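Local coordinates for membrane lipoprotein family protein (Aeropyrum pernix, PDB 4PEV) that binds adenosine and probably serves as the membrane-tethered solute-binding component of an ABC transporter for nucleosides, at residues L56-V61 and D113-V118; K137-D142 and A153-R158. One frame throughout, in Å; residues are numbered along the deposited sequence.

How the contacts relate
Both contacts are buried pairings of parallel strands in one sheet of the adenosine-binding protein, and they are linked directly: strand 114-118 of contact 1 lies beside strand 137-141 of contact 2, with Leu117 probably hydrogen-bonded through its backbone to Ala139 and Ile141. Contact 1 joins strands separated by a long, largely helical connection and is mainly aliphatic, with the single ring of Phe59. Contact 2 joins strands only a short loop apart and adds the rings of Tyr155 and Phe157 and a water. Each first segment delivers an aspartate to the ligand near the C-terminal end of its strand, but to different parts of it: Asp60 faces the adenine base, whereas Asp142 takes the ribose.

Contact 1 of 2, residues L56-V61 and D113-V118; sequences LVLFDV and DLIVLV. With ADN (adenosine), chain F.
Strands 56-59 and 114-118 run parallel, their axes 21° apart and 4.8 Å at closest approach, with Leu56 beside Ile115, Val57 beside Val116 and Leu58 beside Leu117. Four backbone bonds join them: the N-H groups of Leu56 and Leu58 go to the carbonyls of Leu114 and Val116, and those of Val116 and Val118 go to Leu56 O and Leu58 O. The Val116 N to Leu56 O bond (2.7 Å) is nearly straight. The pair belongs to the sheet of one alpha/beta domain of a periplasmic-binding-protein fold, with the ligand at the C-terminal ends of the strands, as is usual for such sheets.

On the face carrying Leu56, Leu58, Ile115 and Leu117, Leu58 does most of the touching. Its CD2 meets Leu117 CD2 at 3.7 Å and Ile115 CG2 at 4.0 Å, and it lies alongside both residues, pointing the same way. The end of Leu117 comes nearer the neighbouring strand, CD2 also meeting Leu58 CB. On the opposite face, that of Val57, Phe59, Val116 and Val118, Val118 touches two side chains of the neighbouring strand. Its CG2, anti to the carbonyl carbon, reaches Val57 CG1 at 3.8 Å, while CB lies 4.0 Å from Phe59 CD1. Val57 CG1 in turn stands over one face of the Phe59 ring, toward its rim.

Next to Phe59, Asp60 CB packs 3.3 Å from Val118 O, and the carboxylate turns to the ligand, with OD2 3.1 Å from adenosine N1. Leu121 N donates a hydrogen bond to the same OD2, so this backbone group helps fix the carboxylate beside the base.

Strand 87-91 bonds to the other edge of 56-59, and 137-141 to that of 114-118. Helix 69-84 covers Phe59 and Val118 through Asn70, while helix 99-108 packs over Leu56, Ile115 and Leu117.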
ATOM      1  N   LEU C  56      22.549   0.604  -3.017  1.00 29.88           N
ATOM      2  CA  LEU C  56      21.991   1.930  -2.848  1.00 28.68           C
ATOM      3  C   LEU C  56      20.489   1.792  -2.911  1.00 28.40           C
ATOM      4  O   LEU C  56      19.952   1.222  -3.865  1.00 27.05           O
ATOM      5  CB  LEU C  56      22.462   2.871  -3.956  1.00 29.04           C
ATOM      6  CG  LEU C  56      21.964   4.318  -3.852  1.00 28.99           C
ATOM      7  CD1 LEU C  56      22.500   5.031  -2.612  1.00 28.63           C
ATOM      8  CD2 LEU C  56      22.347   5.075  -5.105  1.00 28.55           C
ATOM      9  N   VAL C  57      19.819   2.294  -1.881  1.00 28.15           N
ATOM     10  CA  VAL C  57      18.371   2.355  -1.858  1.00 27.23           C
ATOM     11  C   VAL C  57      17.998   3.799  -2.028  1.00 27.67           C
ATOM     12  O   VAL C  57      18.397   4.668  -1.239  1.00 30.36           O
ATOM     13  CB  VAL C  57      17.773   1.841  -0.553  1.00 27.35           C
ATOM     14  CG1 VAL C  57      16.246   1.982  -0.593  1.00 27.83           C
ATOM     15  CG2 VAL C  57      18.179   0.389  -0.323  1.00 27.03           C
ATOM     16  N   LEU C  58      17.218   4.043  -3.065  1.00 27.04           N
ATOM     17  CA  LEU C  58      17.038   5.362  -3.596  1.00 27.28           C
ATOM     18  C   LEU C  58      15.541   5.618  -3.549  1.00 28.68           C
ATOM     19  O   LEU C  58      14.776   5.052  -4.325  1.00 29.73           O
ATOM     20  CB  LEU C  58      17.626   5.386  -5.010  1.00 26.56           C
ATOM     21  CG  LEU C  58      18.101   6.662  -5.715  1.00 26.28           C
ATOM     22  CD1 LEU C  58      18.585   7.758  -4.778  1.00 26.23           C
ATOM     23  CD2 LEU C  58      19.179   6.314  -6.725  1.00 25.19           C
ATOM     24  N   PHE C  59      15.126   6.426  -2.581  1.00 29.71           N
ATOM     25  CA  PHE C  59      13.731   6.725  -2.390  1.00 30.58           C
ATOM     26  C   PHE C  59      13.228   7.736  -3.397  1.00 34.37           C
ATOM     27  O   PHE C  59      13.977   8.455  -4.062  1.00 33.76           O
ATOM     28  CB  PHE C  59      13.454   7.217  -0.962  1.00 30.16           C
ATOM     29  CG  PHE C  59      13.730   6.181   0.101  1.00 28.78           C
ATOM     30  CD1 PHE C  59      12.972   5.007   0.167  1.00 28.73           C
ATOM     31  CD2 PHE C  59      14.754   6.369   1.028  1.00 27.23           C
ATOM     32  CE1 PHE C  59      13.236   4.039   1.142  1.00 28.72           C
ATOM     33  CE2 PHE C  59      15.014   5.419   2.008  1.00 27.39           C
ATOM     34  CZ  PHE C  59      14.257   4.251   2.066  1.00 28.33           C
ATOM     35  N   ASP C  60      11.913   7.767  -3.484  1.00 41.00           N
ATOM     36  CA  ASP C  60      11.205   8.564  -4.449  1.00 43.92           C
ATOM     37  C   ASP C  60      11.075   9.950  -3.871  1.00 46.55           C
ATOM     38  O   ASP C  60      11.771  10.867  -4.258  1.00 49.38           O
ATOM     39  CB  ASP C  60       9.805   7.951  -4.655  1.00 45.41           C
ATOM     40  CG  ASP C  60       9.393   7.953  -6.055  1.00 46.32           C
ATOM     41  OD1 ASP C  60      10.197   8.437  -6.870  1.00 52.13           O
ATOM     42  OD2 ASP C  60       8.293   7.456  -6.349  1.00 45.58           O
ATOM     43  N   VAL C  61      10.196  10.064  -2.890  1.00 50.93           N
ATOM     44  CA  VAL C  61       9.707  11.339  -2.432  1.00 53.45           C
ATOM     45  C   VAL C  61      10.139  11.510  -0.987  1.00 56.13           C
ATOM     46  O   VAL C  61      10.906  12.419  -0.659  1.00 58.59           O
ATOM     47  CB  VAL C  61       8.166  11.378  -2.528  1.00 52.83           C
ATOM     48  CG1 VAL C  61       7.614  12.662  -1.928  1.00 53.34           C
ATOM     49  CG2 VAL C  61       7.720  11.204  -3.975  1.00 52.04           C
ATOM     50  N   ASP C 113      26.756  -2.452  -6.467  1.00 26.65           N
ATOM     51  CA  ASP C 113      26.458  -3.669  -7.185  1.00 28.58           C
ATOM     52  C   ASP C 113      24.996  -3.673  -7.635  1.00 28.75           C
ATOM     53  O   ASP C 113      24.673  -4.160  -8.715  1.00 31.41           O
ATOM     54  CB  ASP C 113      26.796  -4.875  -6.309  1.00 29.75           C
ATOM     55  CG  ASP C 113      28.258  -4.865  -5.855  1.00 31.97           C
ATOM     56  OD1 ASP C 113      29.159  -5.288  -6.624  1.00 33.66           O
ATOM     57  OD2 ASP C 113      28.518  -4.400  -4.729  1.00 34.25           O
ATOM     58  N   LEU C 114      24.126  -3.098  -6.816  1.00 28.77           N
ATOM     59  CA  LEU C 114      22.698  -2.960  -7.129  1.00 27.75           C
ATOM     60  C   LEU C 114      22.227  -1.560  -6.719  1.00 27.21           C
ATOM     61  O   LEU C 114      22.623  -1.028  -5.663  1.00 26.67           O
ATOM     62  CB  LEU C 114      21.880  -4.025  -6.378  1.00 26.61           C
ATOM     63  CG  LEU C 114      20.368  -4.122  -6.619  1.00 26.46           C
ATOM     64  CD1 LEU C 114      20.033  -4.547  -8.039  1.00 26.24           C
ATOM     65  CD2 LEU C 114      19.747  -5.088  -5.626  1.00 26.78           C
ATOM     66  N   ILE C 115      21.397  -0.965  -7.567  1.00 25.67           N
ATOM     67  CA  ILE C 115      20.709   0.255  -7.212  1.00 25.37           C
ATOM     68  C   ILE C 115      19.235  -0.108  -7.113  1.00 25.97           C
ATOM     69  O   ILE C 115      18.649  -0.606  -8.076  1.00 26.43           O
ATOM     70  CB  ILE C 115      20.967   1.382  -8.228  1.00 25.09           C
ATOM     71  CG1 ILE C 115      22.457   1.758  -8.218  1.00 25.02           C
ATOM     72  CG2 ILE C 115      20.124   2.616  -7.900  1.00 25.14           C
ATOM     73  CD1 ILE C 115      22.835   2.799  -9.250  1.00 25.11           C
ATOM     74  N   VAL C 116      18.659   0.116  -5.933  1.00 25.81           N
ATOM     75  CA  VAL C 116      17.267  -0.199  -5.671  1.00 26.05           C
ATOM     76  C   VAL C 116      16.448   1.076  -5.729  1.00 26.45           C
ATOM     77  O   VAL C 116      16.733   2.036  -5.018  1.00 28.34           O
ATOM     78  CB  VAL C 116      17.084  -0.858  -4.298  1.00 25.73           C
ATOM     79  CG1 VAL C 116      15.609  -1.098  -4.014  1.00 25.62           C
ATOM     80  CG2 VAL C 116      17.850  -2.166  -4.242  1.00 25.64           C
ATOM     81  N   LEU C 117      15.420   1.075  -6.565  1.00 26.28           N
ATOM     82  CA  LEU C 117      14.654   2.283  -6.828  1.00 27.21           C
ATOM     83  C   LEU C 117      13.233   2.130  -6.309  1.00 26.70           C
ATOM     84  O   LEU C 117      12.434   1.362  -6.851  1.00 25.14           O
ATOM     85  CB  LEU C 117      14.677   2.588  -8.330  1.00 27.92           C
ATOM     86  CG  LEU C 117      16.085   2.810  -8.901  1.00 27.53           C
ATOM     87  CD1 LEU C 117      16.038   2.852 -10.412  1.00 27.89           C
ATOM     88  CD2 LEU C 117      16.717   4.080  -8.352  1.00 26.73           C
ATOM     89  N   VAL C 118      12.930   2.881  -5.254  1.00 27.35           N
ATOM     90  CA  VAL C 118      11.697   2.687  -4.485  1.00 27.60           C
ATOM     91  C   VAL C 118      10.622   3.695  -4.887  1.00 26.59           C
ATOM     92  O   VAL C 118      10.521   4.783  -4.309  1.00 25.86           O
ATOM     93  CB  VAL C 118      11.963   2.772  -2.954  1.00 28.05           C
ATOM     94  CG1 VAL C 118      10.677   2.632  -2.148  1.00 28.73           C
ATOM     95  CG2 VAL C 118      12.944   1.700  -2.523  1.00 28.61           C
TER
HETATM   96  O5' ADN F 501       0.728   4.285   0.787  1.00 24.76           O
HETATM   97  C5' ADN F 501      -0.088   3.776  -0.286  1.00 24.46           C
HETATM   98  C4' ADN F 501       0.645   3.517  -1.606  1.00 25.00           C
HETATM   99  O4' ADN F 501       1.138   4.724  -2.193  1.00 25.17           O
HETATM  100  C3' ADN F 501       1.867   2.604  -1.556  1.00 25.42           C
HETATM  101  O3' ADN F 501       1.510   1.218  -1.524  1.00 24.73           O
HETATM  102  C2' ADN F 501       2.622   3.013  -2.817  1.00 25.15           C
HETATM  103  O2' ADN F 501       2.132   2.372  -4.003  1.00 24.87           O
HETATM  104  C1' ADN F 501       2.353   4.492  -2.899  1.00 25.20           C
HETATM  105  N9  ADN F 501       3.423   5.267  -2.243  1.00 26.41           N
HETATM  106  C8  ADN F 501       3.578   5.499  -0.918  1.00 26.73           C
HETATM  107  N7  ADN F 501       4.673   6.269  -0.676  1.00 27.31           N
HETATM  108  C5  ADN F 501       5.220   6.541  -1.880  1.00 28.16           C
HETATM  109  C6  ADN F 501       6.389   7.292  -2.386  1.00 28.08           C
HETATM  110  N6  ADN F 501       7.208   7.920  -1.521  1.00 28.70           N
HETATM  111  N1  ADN F 501       6.613   7.317  -3.723  1.00 28.31           N
HETATM  112  C2  ADN F 501       5.809   6.683  -4.603  1.00 27.77           C
HETATM  113  N3  ADN F 501       4.735   5.982  -4.218  1.00 28.04           N
HETATM  114  C4  ADN F 501       4.398   5.873  -2.904  1.00 27.80           C

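Contact 2 of 2, residues K137-D142 and A153-R158. With ADN (adenosine), chain F.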
ATOM      1  N   LYS C 137      23.375  -2.994 -12.440  1.00 33.52           N
ATOM      2  CA  LYS C 137      22.102  -3.652 -12.126  1.00 33.04           C
ATOM      3  C   LYS C 137      21.188  -2.754 -11.307  1.00 31.34           C
ATOM      4  O   LYS C 137      21.644  -2.076 -10.391  1.00 29.50           O
ATOM      5  CB  LYS C 137      22.314  -4.929 -11.337  1.00 34.96           C
ATOM      6  CG  LYS C 137      23.472  -5.764 -11.816  1.00 38.16           C
ATOM      7  CD  LYS C 137      23.297  -7.218 -11.407  1.00 41.22           C
ATOM      8  CE  LYS C 137      24.633  -7.945 -11.368  1.00 44.87           C
ATOM      9  NZ  LYS C 137      25.498  -7.433 -10.265  1.00 46.26           N
ATOM     10  N   TYR C 138      19.892  -2.798 -11.636  1.00 30.68           N
ATOM     11  CA  TYR C 138      18.856  -1.984 -11.003  1.00 28.67           C
ATOM     12  C   TYR C 138      17.689  -2.850 -10.569  1.00 28.73           C
ATOM     13  O   TYR C 138      17.311  -3.764 -11.285  1.00 28.62           O
ATOM     14  CB  TYR C 138      18.305  -0.976 -11.992  1.00 27.48           C
ATOM     15  CG  TYR C 138      19.316  -0.014 -12.566  1.00 28.40           C
ATOM     16  CD1 TYR C 138      19.652   1.149 -11.898  1.00 28.26           C
ATOM     17  CD2 TYR C 138      19.912  -0.252 -13.796  1.00 28.55           C
ATOM     18  CE1 TYR C 138      20.563   2.031 -12.426  1.00 28.52           C
ATOM     19  CE2 TYR C 138      20.814   0.633 -14.341  1.00 27.92           C
ATOM     20  CZ  TYR C 138      21.137   1.766 -13.649  1.00 28.67           C
ATOM     21  OH  TYR C 138      22.038   2.647 -14.178  1.00 29.15           O
ATOM     22  N   ALA C 139      17.102  -2.551  -9.410  1.00 29.08           N
ATOM     23  CA  ALA C 139      15.779  -3.083  -9.068  1.00 28.11           C
ATOM     24  C   ALA C 139      14.790  -1.929  -8.932  1.00 27.42           C
ATOM     25  O   ALA C 139      15.013  -1.002  -8.172  1.00 26.87           O
ATOM     26  CB  ALA C 139      15.824  -3.914  -7.800  1.00 27.65           C
ATOM     27  N   LEU C 140      13.724  -1.974  -9.720  1.00 28.03           N
ATOM     28  CA  LEU C 140      12.665  -0.981  -9.649  1.00 28.63           C
ATOM     29  C   LEU C 140      11.554  -1.578  -8.819  1.00 29.71           C
ATOM     30  O   LEU C 140      11.096  -2.674  -9.113  1.00 30.04           O
ATOM     31  CB  LEU C 140      12.164  -0.649 -11.051  1.00 28.54           C
ATOM     32  CG  LEU C 140      11.131   0.473 -11.196  1.00 29.72           C
ATOM     33  CD1 LEU C 140      11.478   1.723 -10.384  1.00 30.47           C
ATOM     34  CD2 LEU C 140      10.952   0.836 -12.663  1.00 29.48           C
ATOM     35  N   ILE C 141      11.143  -0.888  -7.760  1.00 31.22           N
ATOM     36  CA  ILE C 141      10.088  -1.399  -6.877  1.00 31.73           C
ATOM     37  C   ILE C 141       8.792  -0.616  -7.087  1.00 33.90           C
ATOM     38  O   ILE C 141       8.813   0.620  -7.166  1.00 32.19           O
ATOM     39  CB  ILE C 141      10.470  -1.316  -5.386  1.00 31.11           C
ATOM     40  CG1 ILE C 141      11.887  -1.857  -5.130  1.00 31.97           C
ATOM     41  CG2 ILE C 141       9.449  -2.048  -4.532  1.00 30.49           C
ATOM     42  CD1 ILE C 141      12.148  -3.265  -5.628  1.00 32.25           C
ATOM     43  N   ASP C 142       7.681  -1.361  -7.185  1.00 36.85           N
ATOM     44  CA  ASP C 142       6.330  -0.815  -7.366  1.00 38.87           C
ATOM     45  C   ASP C 142       6.102  -0.267  -8.776  1.00 36.63           C
ATOM     46  O   ASP C 142       5.165   0.495  -9.009  1.00 34.83           O
ATOM     47  CB  ASP C 142       6.041   0.267  -6.308  1.00 43.43           C
ATOM     48  CG  ASP C 142       4.555   0.387  -5.959  1.00 47.77           C
ATOM     49  OD1 ASP C 142       3.912  -0.664  -5.739  1.00 56.17           O
ATOM     50  OD2 ASP C 142       4.036   1.532  -5.878  1.00 49.27           O
ATOM     51  N   ALA C 153      15.524  -5.457 -13.111  1.00 30.61           N
ATOM     52  CA  ALA C 153      14.492  -6.306 -12.516  1.00 29.75           C
ATOM     53  C   ALA C 153      13.387  -5.429 -11.948  1.00 30.37           C
ATOM     54  O   ALA C 153      13.623  -4.689 -11.002  1.00 31.82           O
ATOM     55  CB  ALA C 153      15.087  -7.158 -11.411  1.00 29.12           C
ATOM     56  N   SER C 154      12.189  -5.514 -12.531  1.00 30.66           N
ATOM     57  CA  SER C 154      11.012  -4.782 -12.061  1.00 30.62           C
ATOM     58  C   SER C 154      10.171  -5.640 -11.105  1.00 31.73           C
ATOM     59  O   SER C 154       9.950  -6.830 -11.358  1.00 33.77           O
ATOM     60  CB  SER C 154      10.143  -4.381 -13.251  1.00 31.26           C
ATOM     61  OG  SER C 154      10.797  -3.458 -14.116  1.00 32.40           O
ATOM     62  N   TYR C 155       9.706  -5.037 -10.010  1.00 31.91           N
ATOM     63  CA  TYR C 155       8.785  -5.687  -9.073  1.00 32.19           C
ATOM     64  C   TYR C 155       7.472  -4.902  -9.024  1.00 32.91           C
ATOM     65  O   TYR C 155       7.412  -3.789  -8.503  1.00 31.83           O
ATOM     66  CB  TYR C 155       9.415  -5.807  -7.689  1.00 32.79           C
ATOM     67  CG  TYR C 155      10.580  -6.788  -7.619  1.00 33.83           C
ATOM     68  CD1 TYR C 155      11.849  -6.428  -8.057  1.00 36.14           C
ATOM     69  CD2 TYR C 155      10.412  -8.066  -7.104  1.00 33.62           C
ATOM     70  CE1 TYR C 155      12.919  -7.315  -7.988  1.00 37.54           C
ATOM     71  CE2 TYR C 155      11.465  -8.963  -7.035  1.00 35.59           C
ATOM     72  CZ  TYR C 155      12.726  -8.588  -7.474  1.00 38.09           C
ATOM     73  OH  TYR C 155      13.792  -9.487  -7.410  1.00 38.72           O
ATOM     74  N   LEU C 156       6.438  -5.480  -9.629  1.00 34.58           N
ATOM     75  CA  LEU C 156       5.113  -4.882  -9.697  1.00 36.42           C
ATOM     76  C   LEU C 156       4.203  -5.648  -8.788  1.00 37.45           C
ATOM     77  O   LEU C 156       4.369  -6.858  -8.638  1.00 37.68           O
ATOM     78  CB  LEU C 156       4.526  -5.034 -11.091  1.00 38.97           C
ATOM     79  CG  LEU C 156       4.952  -4.002 -12.115  1.00 41.66           C
ATOM     80  CD1 LEU C 156       4.564  -4.511 -13.493  1.00 43.41           C
ATOM     81  CD2 LEU C 156       4.311  -2.655 -11.802  1.00 42.62           C
ATOM     82  N   PHE C 157       3.225  -4.959  -8.203  1.00 37.03           N
ATOM     83  CA  PHE C 157       2.192  -5.629  -7.422  1.00 36.45           C
ATOM     84  C   PHE C 157       0.860  -5.536  -8.139  1.00 37.47           C
ATOM     85  O   PHE C 157       0.657  -4.673  -8.991  1.00 39.24           O
ATOM     86  CB  PHE C 157       2.091  -5.035  -6.023  1.00 35.59           C
ATOM     87  CG  PHE C 157       3.325  -5.236  -5.187  1.00 33.48           C
ATOM     88  CD1 PHE C 157       4.397  -4.359  -5.287  1.00 32.98           C
ATOM     89  CD2 PHE C 157       3.408  -6.284  -4.295  1.00 31.85           C
ATOM     90  CE1 PHE C 157       5.533  -4.540  -4.518  1.00 32.35           C
ATOM     91  CE2 PHE C 157       4.540  -6.473  -3.520  1.00 31.81           C
ATOM     92  CZ  PHE C 157       5.603  -5.599  -3.630  1.00 32.26           C
ATOM     93  N   ARG C 158      -0.038  -6.450  -7.804  1.00 38.84           N
ATOM     94  CA  ARG C 158      -1.386  -6.425  -8.344  1.00 39.24           C
ATOM     95  C   ARG C 158      -2.306  -5.903  -7.237  1.00 39.67           C
ATOM     96  O   ARG C 158      -2.990  -6.678  -6.560  1.00 42.52           O
ATOM     97  CB  ARG C 158      -1.780  -7.828  -8.823  1.00 38.83           C
ATOM     98  CG  ARG C 158      -0.903  -8.382  -9.948  1.00 37.10           C
ATOM     99  CD  ARG C 158      -1.455  -9.697 -10.504  1.00 35.39           C
ATOM    100  NE  ARG C 158      -1.437 -10.765  -9.500  1.00 33.73           N
ATOM    101  CZ  ARG C 158      -0.370 -11.502  -9.190  1.00 33.65           C
ATOM    102  NH1 ARG C 158       0.793 -11.325  -9.824  1.00 34.44           N
ATOM    103  NH2 ARG C 158      -0.462 -12.431  -8.239  1.00 31.58           N
TER
HETATM  104  O5' ADN F 501       0.728   4.285   0.787  1.00 24.76           O
HETATM  105  C5' ADN F 501      -0.088   3.776  -0.286  1.00 24.46           C
HETATM  106  C4' ADN F 501       0.645   3.517  -1.606  1.00 25.00           C
HETATM  107  O4' ADN F 501       1.138   4.724  -2.193  1.00 25.17           O
HETATM  108  C3' ADN F 501       1.867   2.604  -1.556  1.00 25.42           C
HETATM  109  O3' ADN F 501       1.510   1.218  -1.524  1.00 24.73           O
HETATM  110  C2' ADN F 501       2.622   3.013  -2.817  1.00 25.15           C
HETATM  111  O2' ADN F 501       2.132   2.372  -4.003  1.00 24.87           O
HETATM  112  C1' ADN F 501       2.353   4.492  -2.899  1.00 25.20           C
HETATM  113  N9  ADN F 501       3.423   5.267  -2.243  1.00 26.41           N
HETATM  114  C8  ADN F 501       3.578   5.499  -0.918  1.00 26.73           C
HETATM  115  N7  ADN F 501       4.673   6.269  -0.676  1.00 27.31           N
HETATM  116  C5  ADN F 501       5.220   6.541  -1.880  1.00 28.16           C
HETATM  117  C6  ADN F 501       6.389   7.292  -2.386  1.00 28.08           C
HETATM  118  N6  ADN F 501       7.208   7.920  -1.521  1.00 28.70           N
HETATM  119  N1  ADN F 501       6.613   7.317  -3.723  1.00 28.31           N
HETATM  120  C2  ADN F 501       5.809   6.683  -4.603  1.00 27.77           C
HETATM  121  N3  ADN F 501       4.735   5.982  -4.218  1.00 28.04           N
HETATM  122  C4  ADN F 501       4.398   5.873  -2.904  1.00 27.80           C
HETATM  123  O   HOH W   1       2.781  -1.810  -8.207  1.00 23.45           O
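Tyr155 lies alongside Ile141, the two side chains pointing the same way, with its ring atom CD1 4.0 Å from Ile141 CD1. They belong to neighbouring parallel strands, 137-141 and 153-157, in one of the two alpha/beta domains of a periplasmic-binding-protein fold, and the axes differ by only 10°. The Tyr155 ring presents its edge, in plane, to Leu140 O, which lies 4.0 Å from CD1. That carbonyl already accepts the backbone bond from Tyr155 N at 2.9 Å. Ala139 CB approaches the same ring obliquely. Helix 301-313 packs against this face, with Ala308 touching both Ala139 and Tyr155.

The remaining backbone bonds run Ala153 N to Tyr138 O, Leu140 N to Ala153 O, and Asp142 N to Tyr155 O. The last, 2.8 Å long but bent to 131° at the hydrogen, ties down the residue that follows the strand. Asp142 adopts positive phi here, and its carboxylate turns into the binding site. OD2 accepts a 2.8 Å hydrogen bond from adenosine O2'. OD1 forms a salt bridge with Lys299 NZ, which itself hydrogen-bonds the ligand. OD2 thus meets the ribose hydroxyl, while OD1 meets Lys299 and a water.

Phe157 crosses the Asp142 side chain at about a right angle, with CD1 3.8 Å from Asp142 OD1 and its ring plane 51° from the carboxylate. An alanine at Asp142 would probably leave adenosine O2' without this acceptor, and both Lys299 and the water without this carboxylate. That water bridges the segments: it donates to Asp142 OD1 at 2.9 Å and accepts from Phe157 N at 3.2 Å.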